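Local structure of protein Bug27 (Bordetella pertussis, 2QPQ) at residues 52-56 with 84-88; 87-91 with 283-287. The protein probably binds a small solute in the periplasm, as a Venus-flytrap protein of the Bug family, possibly for delivery to a tripartite transporter. All coordinates share one frame; numbering follows the deposited sequence.

Contact 1 of 2, residues 52-56 with 84-88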
ATOM      1  N   ASN A  52      -0.018  12.069  -6.932  1.00 16.71           N
ATOM      2  CA  ASN A  52      -1.015  13.103  -7.326  1.00 17.16           C
ATOM      3  C   ASN A  52      -0.862  13.547  -8.768  1.00 17.82           C
ATOM      4  O   ASN A  52      -1.852  13.910  -9.441  1.00 17.58           O
ATOM      5  CB  ASN A  52      -0.942  14.298  -6.370  1.00 17.06           C
ATOM      6  CG  ASN A  52      -1.460  13.977  -5.002  1.00 17.43           C
ATOM      7  OD1 ASN A  52      -2.226  13.033  -4.811  1.00 16.93           O
ATOM      8  ND2 ASN A  52      -1.086  14.789  -4.030  1.00 17.88           N
ATOM      9  N   VAL A  53       0.373  13.493  -9.274  1.00 18.13           N
ATOM     10  CA  VAL A  53       0.607  13.938 -10.651  1.00 19.12           C
ATOM     11  C   VAL A  53      -0.103  12.944 -11.557  1.00 17.72           C
ATOM     12  O   VAL A  53      -0.872  13.340 -12.432  1.00 16.94           O
ATOM     13  CB  VAL A  53       2.112  14.085 -11.000  1.00 19.29           C
ATOM     14  CG1 VAL A  53       2.379  14.238 -12.551  1.00 19.90           C
ATOM     15  CG2 VAL A  53       2.744  15.263 -10.194  1.00 19.77           C
ATOM     16  N   GLY A  54       0.155  11.661 -11.335  1.00 16.99           N
ATOM     17  CA  GLY A  54      -0.489  10.618 -12.136  1.00 16.86           C
ATOM     18  C   GLY A  54      -2.005  10.642 -11.988  1.00 15.98           C
ATOM     19  O   GLY A  54      -2.718  10.452 -12.969  1.00 15.99           O
ATOM     20  N   ALA A  55      -2.493  10.853 -10.760  1.00 15.78           N
ATOM     21  CA  ALA A  55      -3.927  10.900 -10.516  1.00 15.83           C
ATOM     22  C   ALA A  55      -4.576  12.061 -11.294  1.00 17.40           C
ATOM     23  O   ALA A  55      -5.578  11.871 -11.972  1.00 17.05           O
ATOM     24  CB  ALA A  55      -4.248  10.986  -8.977  1.00 15.29           C
ATOM     25  N   ARG A  56      -3.980  13.250 -11.239  1.00 18.50           N
ATOM     26  CA  ARG A  56      -4.574  14.398 -11.937  1.00 19.80           C
ATOM     27  C   ARG A  56      -4.613  14.136 -13.447  1.00 19.38           C
ATOM     28  O   ARG A  56      -5.574  14.475 -14.122  1.00 18.81           O
ATOM     29  CB  ARG A  56      -3.757  15.654 -11.649  1.00 20.91           C
ATOM     30  CG  ARG A  56      -4.463  16.947 -12.105  1.00 26.40           C
ATOM     31  CD  ARG A  56      -3.475  18.090 -12.105  1.00 33.80           C
ATOM     32  NE  ARG A  56      -4.101  19.378 -11.770  1.00 41.87           N
ATOM     33  CZ  ARG A  56      -3.450  20.539 -11.759  1.00 41.62           C
ATOM     34  NH1 ARG A  56      -2.156  20.576 -12.078  1.00 46.78           N
ATOM     35  NH2 ARG A  56      -4.094  21.667 -11.442  1.00 48.36           N
ATOM     36  N   ASN A  84      -4.197  21.079  -0.772  1.00 32.74           N
ATOM     37  CA  ASN A  84      -5.016  21.468  -1.926  1.00 32.87           C
ATOM     38  C   ASN A  84      -4.949  20.439  -3.052  1.00 31.93           C
ATOM     39  O   ASN A  84      -4.340  20.688  -4.102  1.00 32.49           O
ATOM     40  CB  ASN A  84      -4.582  22.825  -2.485  1.00 34.15           C
ATOM     41  CG  ASN A  84      -4.623  23.944  -1.455  1.00 37.62           C
ATOM     42  OD1 ASN A  84      -3.569  24.397  -0.970  1.00 41.00           O
ATOM     43  ND2 ASN A  84      -5.827  24.418  -1.136  1.00 41.34           N
ATOM     44  N   LEU A  85      -5.560  19.281  -2.838  1.00 29.94           N
ATOM     45  CA  LEU A  85      -5.588  18.237  -3.877  1.00 28.52           C
ATOM     46  C   LEU A  85      -6.264  18.766  -5.119  1.00 28.04           C
ATOM     47  O   LEU A  85      -7.355  19.284  -5.035  1.00 27.52           O
ATOM     48  CB  LEU A  85      -6.368  17.038  -3.345  1.00 28.32           C
ATOM     49  CG  LEU A  85      -6.005  15.616  -3.724  1.00 29.18           C
ATOM     50  CD1 LEU A  85      -4.611  15.329  -3.312  1.00 25.86           C
ATOM     51  CD2 LEU A  85      -7.003  14.686  -3.064  1.00 27.64           C
ATOM     52  N   PRO A  86      -5.633  18.591  -6.294  1.00 28.03           N
ATOM     53  CA  PRO A  86      -6.088  19.159  -7.563  1.00 28.08           C
ATOM     54  C   PRO A  86      -7.208  18.355  -8.275  1.00 27.55           C
ATOM     55  O   PRO A  86      -7.435  18.520  -9.489  1.00 29.22           O
ATOM     56  CB  PRO A  86      -4.809  19.163  -8.394  1.00 27.74           C
ATOM     57  CG  PRO A  86      -4.053  17.940  -7.906  1.00 27.81           C
ATOM     58  CD  PRO A  86      -4.414  17.772  -6.448  1.00 28.22           C
ATOM     59  N   PHE A  87      -7.918  17.515  -7.519  1.00 26.34           N
ATOM     60  CA  PHE A  87      -9.006  16.693  -8.048  1.00 24.52           C
ATOM     61  C   PHE A  87      -9.885  16.267  -6.886  1.00 22.86           C
ATOM     62  O   PHE A  87      -9.529  16.445  -5.717  1.00 22.79           O
ATOM     63  CB  PHE A  87      -8.490  15.462  -8.809  1.00 23.49           C
ATOM     64  CG  PHE A  87      -7.389  14.717  -8.077  1.00 23.51           C
ATOM     65  CD1 PHE A  87      -7.698  13.861  -7.007  1.00 23.03           C
ATOM     66  CD2 PHE A  87      -6.074  14.886  -8.439  1.00 21.05           C
ATOM     67  CE1 PHE A  87      -6.673  13.164  -6.326  1.00 23.09           C
ATOM     68  CE2 PHE A  87      -5.048  14.215  -7.734  1.00 22.18           C
ATOM     69  CZ  PHE A  87      -5.368  13.375  -6.679  1.00 22.41           C
ATOM     70  N   ASP A  88     -11.037  15.710  -7.207  1.00 22.14           N
ATOM     71  CA  ASP A  88     -11.929  15.152  -6.183  1.00 20.86           C
ATOM     72  C   ASP A  88     -11.627  13.652  -6.170  1.00 19.99           C
ATOM     73  O   ASP A  88     -11.955  12.948  -7.115  1.00 20.11           O
ATOM     74  CB  ASP A  88     -13.373  15.393  -6.560  1.00 21.69           C
ATOM     75  CG  ASP A  88     -14.358  14.879  -5.508  1.00 22.72           C
ATOM     76  OD1 ASP A  88     -14.083  13.921  -4.751  1.00 23.08           O
ATOM     77  OD2 ASP A  88     -15.465  15.421  -5.445  1.00 25.81           O
TER
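F87 sets the CD2-CE2-CZ side of its ring against the first turn of helix 52-59. CZ of F87 lies 3.5 Å from CB of A55, the closest apolar approach, and the methyl comes in obliquely, neither over the face nor at the edge. The backbone O of N52 is different: it sits near the ring plane at the edge, 3.6 Å from CE2 of F87, where a slightly positive C-H rim would suit a carbonyl. That same oxygen accepts the helical bond from N of R56 at 2.9 Å, so the ring's C-H edge adds to an oxygen already used in the helix. A little further along the ring, CD2 of F87 lies 3.8 Å from CA of R56. The phenyl reaches all three residues because its CG is placed between the backbone N and the carbonyl carbon (chi1 46°).

One ring face is occupied from within the loop, for CG of L85 stands 3.6 Å above its plane, displaced toward the rim. CD1 of L85 meets the flat amide group of N52, and this amide is turned 73° from the phenyl plane. Together these contacts fasten the loop between helix 74-81 and strand 93-109 onto a helix of the alpha/beta Venus-flytrap fold.

On the outer side, the R56 chain leaves with CG anti to its backbone N (chi1 -168°) and bends at chi3, bringing NE to 3.5 Å from CB of P86. This is a van der Waals contact in which the arginine chain crosses the exposed proline at a slant. In the next shell, F93 makes an edge-to-face contact with the F87 ring, N78 and F82 touch the N52 side chain, and P79 of helix 74-81 lies against L85.

Contact 2 of 2, residues 87-91 with 283-287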
ATOM      1  N   PHE A  87      -7.918  17.515  -7.519  1.00 26.34           N
ATOM      2  CA  PHE A  87      -9.006  16.693  -8.048  1.00 24.52           C
ATOM      3  C   PHE A  87      -9.885  16.267  -6.886  1.00 22.86           C
ATOM      4  O   PHE A  87      -9.529  16.445  -5.717  1.00 22.79           O
ATOM      5  CB  PHE A  87      -8.490  15.462  -8.809  1.00 23.49           C
ATOM      6  CG  PHE A  87      -7.389  14.717  -8.077  1.00 23.51           C
ATOM      7  CD1 PHE A  87      -7.698  13.861  -7.007  1.00 23.03           C
ATOM      8  CD2 PHE A  87      -6.074  14.886  -8.439  1.00 21.05           C
ATOM      9  CE1 PHE A  87      -6.673  13.164  -6.326  1.00 23.09           C
ATOM     10  CE2 PHE A  87      -5.048  14.215  -7.734  1.00 22.18           C
ATOM     11  CZ  PHE A  87      -5.368  13.375  -6.679  1.00 22.41           C
ATOM     12  N   ASP A  88     -11.037  15.710  -7.207  1.00 22.14           N
ATOM     13  CA  ASP A  88     -11.929  15.152  -6.183  1.00 20.86           C
ATOM     14  C   ASP A  88     -11.627  13.652  -6.170  1.00 19.99           C
ATOM     15  O   ASP A  88     -11.955  12.948  -7.115  1.00 20.11           O
ATOM     16  CB  ASP A  88     -13.373  15.393  -6.560  1.00 21.69           C
ATOM     17  CG  ASP A  88     -14.358  14.879  -5.508  1.00 22.72           C
ATOM     18  OD1 ASP A  88     -14.083  13.921  -4.751  1.00 23.08           O
ATOM     19  OD2 ASP A  88     -15.465  15.421  -5.445  1.00 25.81           O
ATOM     20  N   PRO A  89     -11.005  13.154  -5.096  1.00 19.59           N
ATOM     21  CA  PRO A  89     -10.515  11.777  -5.080  1.00 19.45           C
ATOM     22  C   PRO A  89     -11.651  10.743  -5.028  1.00 20.17           C
ATOM     23  O   PRO A  89     -11.423   9.554  -5.321  1.00 20.39           O
ATOM     24  CB  PRO A  89      -9.681  11.714  -3.782  1.00 19.42           C
ATOM     25  CG  PRO A  89     -10.423  12.680  -2.868  1.00 19.44           C
ATOM     26  CD  PRO A  89     -10.826  13.825  -3.786  1.00 19.56           C
ATOM     27  N   LYS A  90     -12.856  11.175  -4.662  1.00 20.52           N
ATOM     28  CA  LYS A  90     -14.021  10.305  -4.786  1.00 21.42           C
ATOM     29  C   LYS A  90     -14.714  10.459  -6.155  1.00 22.43           C
ATOM     30  O   LYS A  90     -14.882   9.477  -6.865  1.00 24.46           O
ATOM     31  CB  LYS A  90     -14.989  10.528  -3.633  1.00 20.99           C
ATOM     32  CG  LYS A  90     -14.353  10.220  -2.284  1.00 20.21           C
ATOM     33  CD  LYS A  90     -15.397  10.204  -1.216  1.00 21.82           C
ATOM     34  CE  LYS A  90     -14.778  10.005   0.143  1.00 20.65           C
ATOM     35  NZ  LYS A  90     -15.853  10.209   1.197  1.00 21.55           N
ATOM     36  N   LYS A  91     -15.080  11.666  -6.547  1.00 21.25           N
ATOM     37  CA  LYS A  91     -15.897  11.800  -7.755  1.00 22.16           C
ATOM     38  C   LYS A  91     -15.118  11.612  -9.053  1.00 20.49           C
ATOM     39  O   LYS A  91     -15.691  11.134 -10.071  1.00 19.93           O
ATOM     40  CB  LYS A  91     -16.577  13.160  -7.800  1.00 22.76           C
ATOM     41  CG  LYS A  91     -17.527  13.336  -9.019  1.00 27.78           C
ATOM     42  CD  LYS A  91     -18.883  12.628  -8.784  1.00 33.90           C
ATOM     43  CE  LYS A  91     -19.774  12.784  -9.997  1.00 35.66           C
ATOM     44  NZ  LYS A  91     -20.619  11.556 -10.180  1.00 39.88           N
ATOM     45  N   GLU A 283     -13.412   4.749  -0.863  1.00 17.91           N
ATOM     46  CA  GLU A 283     -14.110   5.852  -0.154  1.00 19.42           C
ATOM     47  C   GLU A 283     -14.062   5.692   1.367  1.00 19.45           C
ATOM     48  O   GLU A 283     -13.856   6.644   2.101  1.00 17.94           O
ATOM     49  CB  GLU A 283     -15.558   5.971  -0.688  1.00 18.80           C
ATOM     50  CG  GLU A 283     -15.545   6.469  -2.133  1.00 19.72           C
ATOM     51  CD  GLU A 283     -16.939   6.741  -2.709  1.00 22.61           C
ATOM     52  OE1 GLU A 283     -17.837   7.067  -1.899  1.00 27.33           O
ATOM     53  OE2 GLU A 283     -17.108   6.670  -3.959  1.00 24.12           O
ATOM     54  N   THR A 284     -14.245   4.463   1.828  1.00 19.36           N
ATOM     55  CA  THR A 284     -14.146   4.144   3.250  1.00 21.21           C
ATOM     56  C   THR A 284     -12.745   4.455   3.804  1.00 20.50           C
ATOM     57  O   THR A 284     -12.624   4.991   4.895  1.00 19.40           O
ATOM     58  CB  THR A 284     -14.462   2.670   3.485  1.00 21.47           C
ATOM     59  OG1 THR A 284     -15.834   2.451   3.136  1.00 24.77           O
ATOM     60  CG2 THR A 284     -14.218   2.283   4.945  1.00 24.55           C
ATOM     61  N   ASP A 285     -11.702   4.138   3.033  1.00 20.08           N
ATOM     62  CA  ASP A 285     -10.332   4.343   3.506  1.00 19.90           C
ATOM     63  C   ASP A 285      -9.970   5.824   3.446  1.00 19.63           C
ATOM     64  O   ASP A 285      -9.236   6.324   4.274  1.00 18.82           O
ATOM     65  CB  ASP A 285      -9.345   3.480   2.723  1.00 19.49           C
ATOM     66  CG  ASP A 285      -9.237   2.053   3.283  1.00 23.73           C
ATOM     67  OD1 ASP A 285      -9.894   1.745   4.315  1.00 27.19           O
ATOM     68  OD2 ASP A 285      -8.476   1.244   2.720  1.00 25.37           O
ATOM     69  N   ILE A 286     -10.503   6.525   2.462  1.00 18.78           N
ATOM     70  CA  ILE A 286     -10.309   7.960   2.413  1.00 18.79           C
ATOM     71  C   ILE A 286     -10.815   8.546   3.719  1.00 20.10           C
ATOM     72  O   ILE A 286     -10.097   9.323   4.370  1.00 20.30           O
ATOM     73  CB  ILE A 286     -11.036   8.593   1.209  1.00 18.67           C
ATOM     74  CG1 ILE A 286     -10.241   8.294  -0.081  1.00 17.11           C
ATOM     75  CG2 ILE A 286     -11.166  10.141   1.428  1.00 19.99           C
ATOM     76  CD1 ILE A 286     -10.913   8.739  -1.371  1.00 18.10           C
ATOM     77  N   ASP A 287     -12.031   8.158   4.109  1.00 20.21           N
ATOM     78  CA  ASP A 287     -12.663   8.696   5.328  1.00 21.98           C
ATOM     79  C   ASP A 287     -11.858   8.327   6.569  1.00 21.54           C
ATOM     80  O   ASP A 287     -11.605   9.146   7.423  1.00 21.33           O
ATOM     81  CB  ASP A 287     -14.107   8.181   5.435  1.00 21.82           C
ATOM     82  CG  ASP A 287     -15.043   8.795   4.373  1.00 24.55           C
ATOM     83  OD1 ASP A 287     -14.687   9.818   3.716  1.00 25.40           O
ATOM     84  OD2 ASP A 287     -16.166   8.251   4.218  1.00 27.85           O
TER
HETATM   85  O   HOH W   1     -18.049   8.272   0.614  1.00 24.09           O
HETATM   86  O   HOH W   2     -17.826   8.735  -5.677  1.00 41.22           O
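K90 runs its side chain past I286 in the opposite direction, and this passage forms the close apolar part of the contact. CG of K90 lies 3.9 Å from CD1 of I286, while CE of K90 is 3.8 Å from CG2 of the same residue, so both branches of the isoleucine line the aliphatic chain. CB of P89 adds a second touch at 4.0 Å from CD1 of I286. From another side CG of E283 packs on CD of K90, the two chains crossing at a slant.

The polar end is held more openly. K90 is extended beyond CG (chi2, chi3 and chi4 all near 180°), which carries its ammonium to D287, and there NZ of K90 forms a salt bridge of 2.8 Å with OD1 of D287. The donor arrives on the syn side of OD1, 23° out of the carboxylate plane, and the two side chains meet at about a right angle. E283 makes no direct ion pair with the lysine; a water links them instead, accepting from NZ of K90 and donating to OE1 of E283. The other oxygen of E283, OE2, is bonded to Q279 one turn earlier in the helix.

The lysine backbone is set by D88, whose OD1 takes N-H bonds from K90 and K91 on one face of its carboxylate. The bond from N of K90 makes an Asx turn; that from N of K91 is straighter, at 171°, but descends from above the plane. This bend lies just ahead of strand 93-109. Helix 275-296 meets it with the 283-287 turn, and A76 and P79 of helix 74-81 flank the join, touching I286 and P89 respectively.

How the contacts relate
Contacts 1 and 2 are successive attachments of one connection, the loop that leads from helix 74-81 into strand 93-109. Their centres are 11 Å apart, and F87 and D88 belong to both ranges; F87 faces 52-56, whereas K90 points at 283-287 and P89 touches it in passing. The partners differ greatly in sequence separation: the closest ends are 28 residues apart in contact 1 and 192 in contact 2, so the loop ties an early helix to one near the C-terminus. Contact 1 is partly buried and made by van der Waals touches, some of them to polar atoms; contact 2 adds a salt bridge at the surface. Both centres lie on the same side of the chain's centre, about 18 and 16 Å from it respectively.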